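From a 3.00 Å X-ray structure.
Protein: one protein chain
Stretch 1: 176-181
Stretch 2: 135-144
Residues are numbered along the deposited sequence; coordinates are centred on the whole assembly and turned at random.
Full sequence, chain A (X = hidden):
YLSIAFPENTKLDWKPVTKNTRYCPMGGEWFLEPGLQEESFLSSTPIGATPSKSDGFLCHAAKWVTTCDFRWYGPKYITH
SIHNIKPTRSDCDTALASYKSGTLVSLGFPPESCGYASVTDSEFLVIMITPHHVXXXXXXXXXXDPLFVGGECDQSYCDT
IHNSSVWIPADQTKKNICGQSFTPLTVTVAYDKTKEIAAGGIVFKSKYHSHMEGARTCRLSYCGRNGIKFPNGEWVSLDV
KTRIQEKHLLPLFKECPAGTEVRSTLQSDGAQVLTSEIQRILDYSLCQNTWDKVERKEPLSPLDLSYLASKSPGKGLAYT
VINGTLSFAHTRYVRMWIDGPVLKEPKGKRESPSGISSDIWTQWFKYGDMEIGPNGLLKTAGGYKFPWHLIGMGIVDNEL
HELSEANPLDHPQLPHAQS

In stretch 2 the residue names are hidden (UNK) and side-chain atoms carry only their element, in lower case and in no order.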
ATOM      1  N   ASN A 176      10.282  -9.831 -28.196  1.00141.04           N
ATOM      2  CA  ASN A 176      10.562  -8.472 -27.741  1.00125.91           C
ATOM      3  C   ASN A 176      11.167  -8.422 -26.343  1.00118.61           C
ATOM      4  O   ASN A 176      10.729  -9.132 -25.440  1.00128.76           O
ATOM      5  CB  ASN A 176       9.294  -7.619 -27.777  1.00120.09           C
ATOM      6  CG  ASN A 176       8.774  -7.407 -29.183  1.00127.53           C
ATOM      7  OD1 ASN A 176       9.265  -6.547 -29.916  1.00137.02           O
ATOM      8  ND2 ASN A 176       7.768  -8.186 -29.565  1.00122.27           N
ATOM      9  N   ILE A 177      12.178  -7.582 -26.170  1.00101.36           N
ATOM     10  CA  ILE A 177      12.711  -7.308 -24.846  1.00 97.44           C
ATOM     11  C   ILE A 177      11.734  -6.418 -24.080  1.00101.12           C
ATOM     12  O   ILE A 177      11.495  -5.266 -24.452  1.00 97.88           O
ATOM     13  CB  ILE A 177      14.083  -6.632 -24.922  1.00 96.59           C
ATOM     14  CG1 ILE A 177      15.096  -7.588 -25.538  1.00 92.93           C
ATOM     15  CG2 ILE A 177      14.548  -6.195 -23.541  1.00102.57           C
ATOM     16  CD1 ILE A 177      16.419  -6.949 -25.831  1.00 98.32           C
ATOM     17  N   CYS A 178      11.166  -6.966 -23.012  1.00 99.78           N
ATOM     18  CA  CYS A 178      10.160  -6.258 -22.244  1.00 91.87           C
ATOM     19  C   CYS A 178      10.254  -6.656 -20.786  1.00 91.67           C
ATOM     20  O   CYS A 178      10.407  -7.829 -20.455  1.00 88.49           O
ATOM     21  CB  CYS A 178       8.767  -6.584 -22.778  1.00 81.27           C
ATOM     22  SG  CYS A 178       7.466  -5.462 -22.231  1.00120.10           S
ATOM     23  N   GLY A 179      10.169  -5.676 -19.908  1.00 91.02           N
ATOM     24  CA  GLY A 179      10.154  -5.968 -18.492  1.00 96.74           C
ATOM     25  C   GLY A 179       8.753  -5.835 -17.933  1.00 91.00           C
ATOM     26  O   GLY A 179       8.568  -5.561 -16.750  1.00 86.49           O
ATOM     27  N   GLN A 180       7.762  -6.041 -18.791  1.00 91.08           N
ATOM     28  CA  GLN A 180       6.378  -5.772 -18.440  1.00 80.52           C
ATOM     29  C   GLN A 180       5.459  -6.916 -18.861  1.00 85.26           C
ATOM     30  O   GLN A 180       5.585  -7.458 -19.963  1.00 93.01           O
ATOM     31  CB  GLN A 180       5.931  -4.478 -19.116  1.00 69.66           C
ATOM     32  CG  GLN A 180       4.770  -3.801 -18.441  1.00 87.98           C
ATOM     33  CD  GLN A 180       5.196  -3.036 -17.212  1.00103.23           C
ATOM     34  OE1 GLN A 180       6.393  -2.861 -16.959  1.00102.31           O
ATOM     35  NE2 GLN A 180       4.220  -2.570 -16.437  1.00103.46           N
ATOM     36  N   SER A 181       4.533  -7.280 -17.981  1.00 81.13           N
ATOM     37  CA  SER A 181       3.522  -8.277 -18.309  1.00 75.31           C
ATOM     38  C   SER A 181       2.264  -7.612 -18.853  1.00 77.83           C
ATOM     39  O   SER A 181       1.928  -6.493 -18.469  1.00 82.07           O
ATOM     40  CB  SER A 181       3.179  -9.112 -17.082  1.00 68.37           C
ATOM     41  OG  SER A 181       4.338  -9.747 -16.582  1.00 81.26           O
ATOM     42  N   UNK A 135      18.325  -4.165 -16.150  1.00105.28           N
ATOM     43  CA  UNK A 135      17.102  -3.422 -16.387  1.00105.19           C
ATOM     44  C   UNK A 135      16.639  -3.520 -17.826  1.00103.93           C
ATOM     45  O   UNK A 135      17.331  -4.095 -18.667  1.00109.55           O
ATOM     46  N   UNK A 136      15.469  -2.951 -18.110  1.00 96.04           N
ATOM     47  CA  UNK A 136      14.895  -2.984 -19.451  1.00 91.65           C
ATOM     48  C   UNK A 136      14.379  -1.609 -19.855  1.00 90.98           C
ATOM     49  O   UNK A 136      13.686  -0.955 -19.083  1.00 99.39           O
ATOM     50  c   UNK A 136      12.987  -3.868 -20.864  1.00 99.38           C
ATOM     51  c   UNK A 136      13.712  -3.982 -19.532  1.00 81.36           C
ATOM     52  c   UNK A 136      14.186  -5.403 -19.322  1.00 89.42           C
ATOM     53  N   UNK A 137      14.724  -1.164 -21.060  1.00 90.17           N
ATOM     54  CA  UNK A 137      14.039  -0.021 -21.650  1.00 95.92           C
ATOM     55  C   UNK A 137      12.829  -0.544 -22.416  1.00 97.70           C
ATOM     56  O   UNK A 137      12.955  -0.989 -23.554  1.00 98.66           O
ATOM     57  c   UNK A 137      14.344   2.069 -23.076  1.00116.51           C
ATOM     58  o   UNK A 137      13.102   2.220 -23.039  1.00115.76           O
ATOM     59  c   UNK A 137      14.961   0.757 -22.593  1.00103.20           C
ATOM     60  o   UNK A 137      15.108   2.960 -23.505  1.00129.87           O
ATOM     61  N   UNK A 138      11.660  -0.489 -21.789  1.00 96.06           N
ATOM     62  CA  UNK A 138      10.436  -0.972 -22.422  1.00 92.85           C
ATOM     63  C   UNK A 138      10.079  -0.165 -23.665  1.00 90.25           C
ATOM     64  O   UNK A 138       9.377  -0.651 -24.549  1.00 90.75           O
ATOM     65  o   UNK A 138       9.968  -3.076 -20.652  1.00115.65           O
ATOM     66  c   UNK A 138       9.360  -2.019 -20.377  1.00114.11           C
ATOM     67  o   UNK A 138       8.822  -1.811 -19.268  1.00118.16           O
ATOM     68  c   UNK A 138       9.264  -0.941 -21.439  1.00101.97           C
ATOM     69  N   UNK A 139      10.563   1.071 -23.733  1.00 90.46           N
ATOM     70  CA  UNK A 139      10.175   1.963 -24.820  1.00 91.88           C
ATOM     71  C   UNK A 139      11.025   1.761 -26.068  1.00 93.37           C
ATOM     72  O   UNK A 139      10.524   1.831 -27.186  1.00 97.28           O
ATOM     73  c   UNK A 139      10.204   3.423 -24.356  1.00 87.50           C
ATOM     74  o   UNK A 139       6.994   4.266 -19.770  1.00101.00           O
ATOM     75  c   UNK A 139       7.980   3.892 -23.258  1.00 82.45           C
ATOM     76  c   UNK A 139       9.110   3.834 -20.745  1.00 93.72           C
ATOM     77  c   UNK A 139       7.189   4.098 -22.143  1.00 89.01           C
ATOM     78  c   UNK A 139       9.343   3.662 -23.137  1.00 82.99           C
ATOM     79  c   UNK A 139       9.890   3.632 -21.864  1.00 80.35           C
ATOM     80  c   UNK A 139       7.763   4.066 -20.889  1.00 92.82           C
ATOM     81  N   UNK A 140      12.310   1.494 -25.872  1.00100.17           N
ATOM     82  CA  UNK A 140      13.224   1.297 -26.989  1.00 99.20           C
ATOM     83  C   UNK A 140      13.481  -0.186 -27.236  1.00106.16           C
ATOM     84  O   UNK A 140      14.107  -0.560 -28.225  1.00114.14           O
ATOM     85  c   UNK A 140      16.291   4.260 -29.118  1.00153.63           C
ATOM     86  n   UNK A 140      15.395   5.207 -29.363  1.00157.24           N
ATOM     87  n   UNK A 140      17.024   3.773 -30.110  1.00151.73           N
ATOM     88  c   UNK A 140      14.534   2.044 -26.746  1.00106.80           C
ATOM     89  n   UNK A 140      16.453   3.798 -27.880  1.00146.68           N
ATOM     90  c   UNK A 140      15.698   4.266 -26.720  1.00133.78           C
ATOM     91  c   UNK A 140      14.366   3.552 -26.602  1.00120.69           C
ATOM     92  N   UNK A 141      12.995  -1.024 -26.329  1.00109.38           N
ATOM     93  CA  UNK A 141      13.022  -2.463 -26.519  1.00112.13           C
ATOM     94  C   UNK A 141      14.380  -3.125 -26.392  1.00108.98           C
ATOM     95  O   UNK A 141      14.678  -4.081 -27.108  1.00105.62           O
ATOM     96  N   UNK A 142      15.206  -2.631 -25.478  1.00105.14           N
ATOM     97  CA  UNK A 142      16.505  -3.250 -25.248  1.00105.39           C
ATOM     98  C   UNK A 142      16.886  -3.336 -23.771  1.00105.37           C
ATOM     99  O   UNK A 142      16.328  -2.628 -22.928  1.00101.19           O
ATOM    100  c   UNK A 142      17.601  -2.545 -26.057  1.00112.80           C
ATOM    101  n   UNK A 142      17.652  -0.170 -26.895  1.00118.05           N
ATOM    102  c   UNK A 142      17.724   1.061 -26.421  1.00126.77           C
ATOM    103  n   UNK A 142      17.779   0.996 -25.102  1.00129.50           N
ATOM    104  c   UNK A 142      17.745  -0.323 -24.719  1.00126.39           C
ATOM    105  c   UNK A 142      17.661  -1.065 -25.849  1.00117.37           C
ATOM    106  N   UNK A 143      17.832  -4.222 -23.468  1.00104.77           N
ATOM    107  CA  UNK A 143      18.347  -4.358 -22.113  1.00100.13           C
ATOM    108  C   UNK A 143      19.134  -3.110 -21.742  1.00101.92           C
ATOM    109  O   UNK A 143      19.638  -2.401 -22.611  1.00109.95           O
ATOM    110  c   UNK A 143      16.802  -7.437 -20.815  1.00102.95           C
ATOM    111  c   UNK A 143      15.831  -8.385 -20.546  1.00102.21           C
ATOM    112  c   UNK A 143      18.681  -6.855 -22.516  1.00 99.43           C
ATOM    113  c   UNK A 143      17.612  -7.610 -21.940  1.00104.92           C
ATOM    114  c   UNK A 143      15.655  -9.501 -21.379  1.00 98.90           C
ATOM    115  n   UNK A 143      18.321  -8.677 -23.781  1.00 84.96           N
ATOM    116  c   UNK A 143      16.433  -9.695 -22.487  1.00 96.43           C
ATOM    117  c   UNK A 143      19.078  -7.542 -23.628  1.00100.13           C
ATOM    118  c   UNK A 143      17.411  -8.741 -22.759  1.00105.42           C
ATOM    119  c   UNK A 143      19.260  -5.577 -21.995  1.00 94.93           C
ATOM    120  N   UNK A 144      19.242  -2.843 -20.448  1.00 95.37           N
ATOM    121  CA  UNK A 144      20.010  -1.698 -19.982  1.00103.09           C
ATOM    122  C   UNK A 144      20.678  -1.990 -18.642  1.00114.39           C
ATOM    123  O   UNK A 144      20.023  -2.358 -17.664  1.00116.06           O
ATOM    124  c   UNK A 144      17.754  -0.735 -19.464  1.00125.40           C
ATOM    125  c   UNK A 144      19.150  -0.412 -19.919  1.00 86.77           C
ATOM    126  c   UNK A 144      19.789   0.629 -19.007  1.00113.39           C
TER

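Position 135 has no side-chain atoms, so it is glycine. Gly 135 N donates to the O of position 144 at 2.9 Å, and the N of position 144 donates back to Gly 135 O at 2.9 Å. An ideal CB on Gly 135 would lie only 3.2 Å from the O of position 144; the bare residue avoids that crowding.

Position 136 carries three carbons, one bearing the other two. Its CB points toward stretch 1, and an outer carbon touches Gly 179 and Ile 177: valine. Val 136 CG1 lies 3.5 Å from Gly 179 N and 3.9 Å from Ile 177 CG2, a compact apolar surface against a glycine backbone and an isoleucine methyl.

Position 137 has two carbons, the second holding two oxygens, and its CA-to-CB bond points away from stretch 1. This is aspartate. Asp 137 OD1 accepts a hydrogen bond from the N of position 139 at 2.9 Å. Asp 137 OD1 also accepts one from the N of position 140 at 3.0 Å, so the short carboxylate braces the turn.

Position 138 has the same atoms, but here an oxygen reaches the backbone N of Gly 179. It too is aspartate: Asp 138 OD2 accepts a nearly straight hydrogen bond (2.7 Å, 176°) from Gly 179 N.

At 139, one carbon leads to a six-carbon ring bearing an oxygen, without contact to stretch 1: tyrosine. Its hydroxyl is hydrogen-bonded elsewhere in the structure.

Position 140 runs through three carbons and a nitrogen to a carbon with two more nitrogens: arginine. The site is exposed and its CA-to-CB bond points away from stretch 1, which suits a charged side chain.

Position 141 has no side chain and a phi of 73°, a value that favours glycine. Gly 141 O lies 3.4 Å from Ile 177 CB, while Gly 141 N donates to Asp 137 O at 2.8 Å, helping to close the turn.

Position 142 shows one carbon and a five-membered ring of three carbons and two nitrogens: histidine. Its CA-to-CB bond points away from stretch 1; His 142 C meets Ile 177 CG2 at 3.7 Å.

Position 143 bears fused five- and six-membered rings with eight carbons and one nitrogen, and Ile 177 CD1 lies over one face: tryptophan. Ile 177 CD1 is 3.5 Å from Trp 143 CD1, in a CH-pi contact.

Position 144, three carbons branched at the first, is valine; its side chain is out of reach of stretch 1.

Ile 177 packs among Val 136, Gly 141 and Trp 143, while the Asp 138 carboxylate fixes the backbone at Gly 179.

Stretch 2 (135-144) GVDDYRGHWV
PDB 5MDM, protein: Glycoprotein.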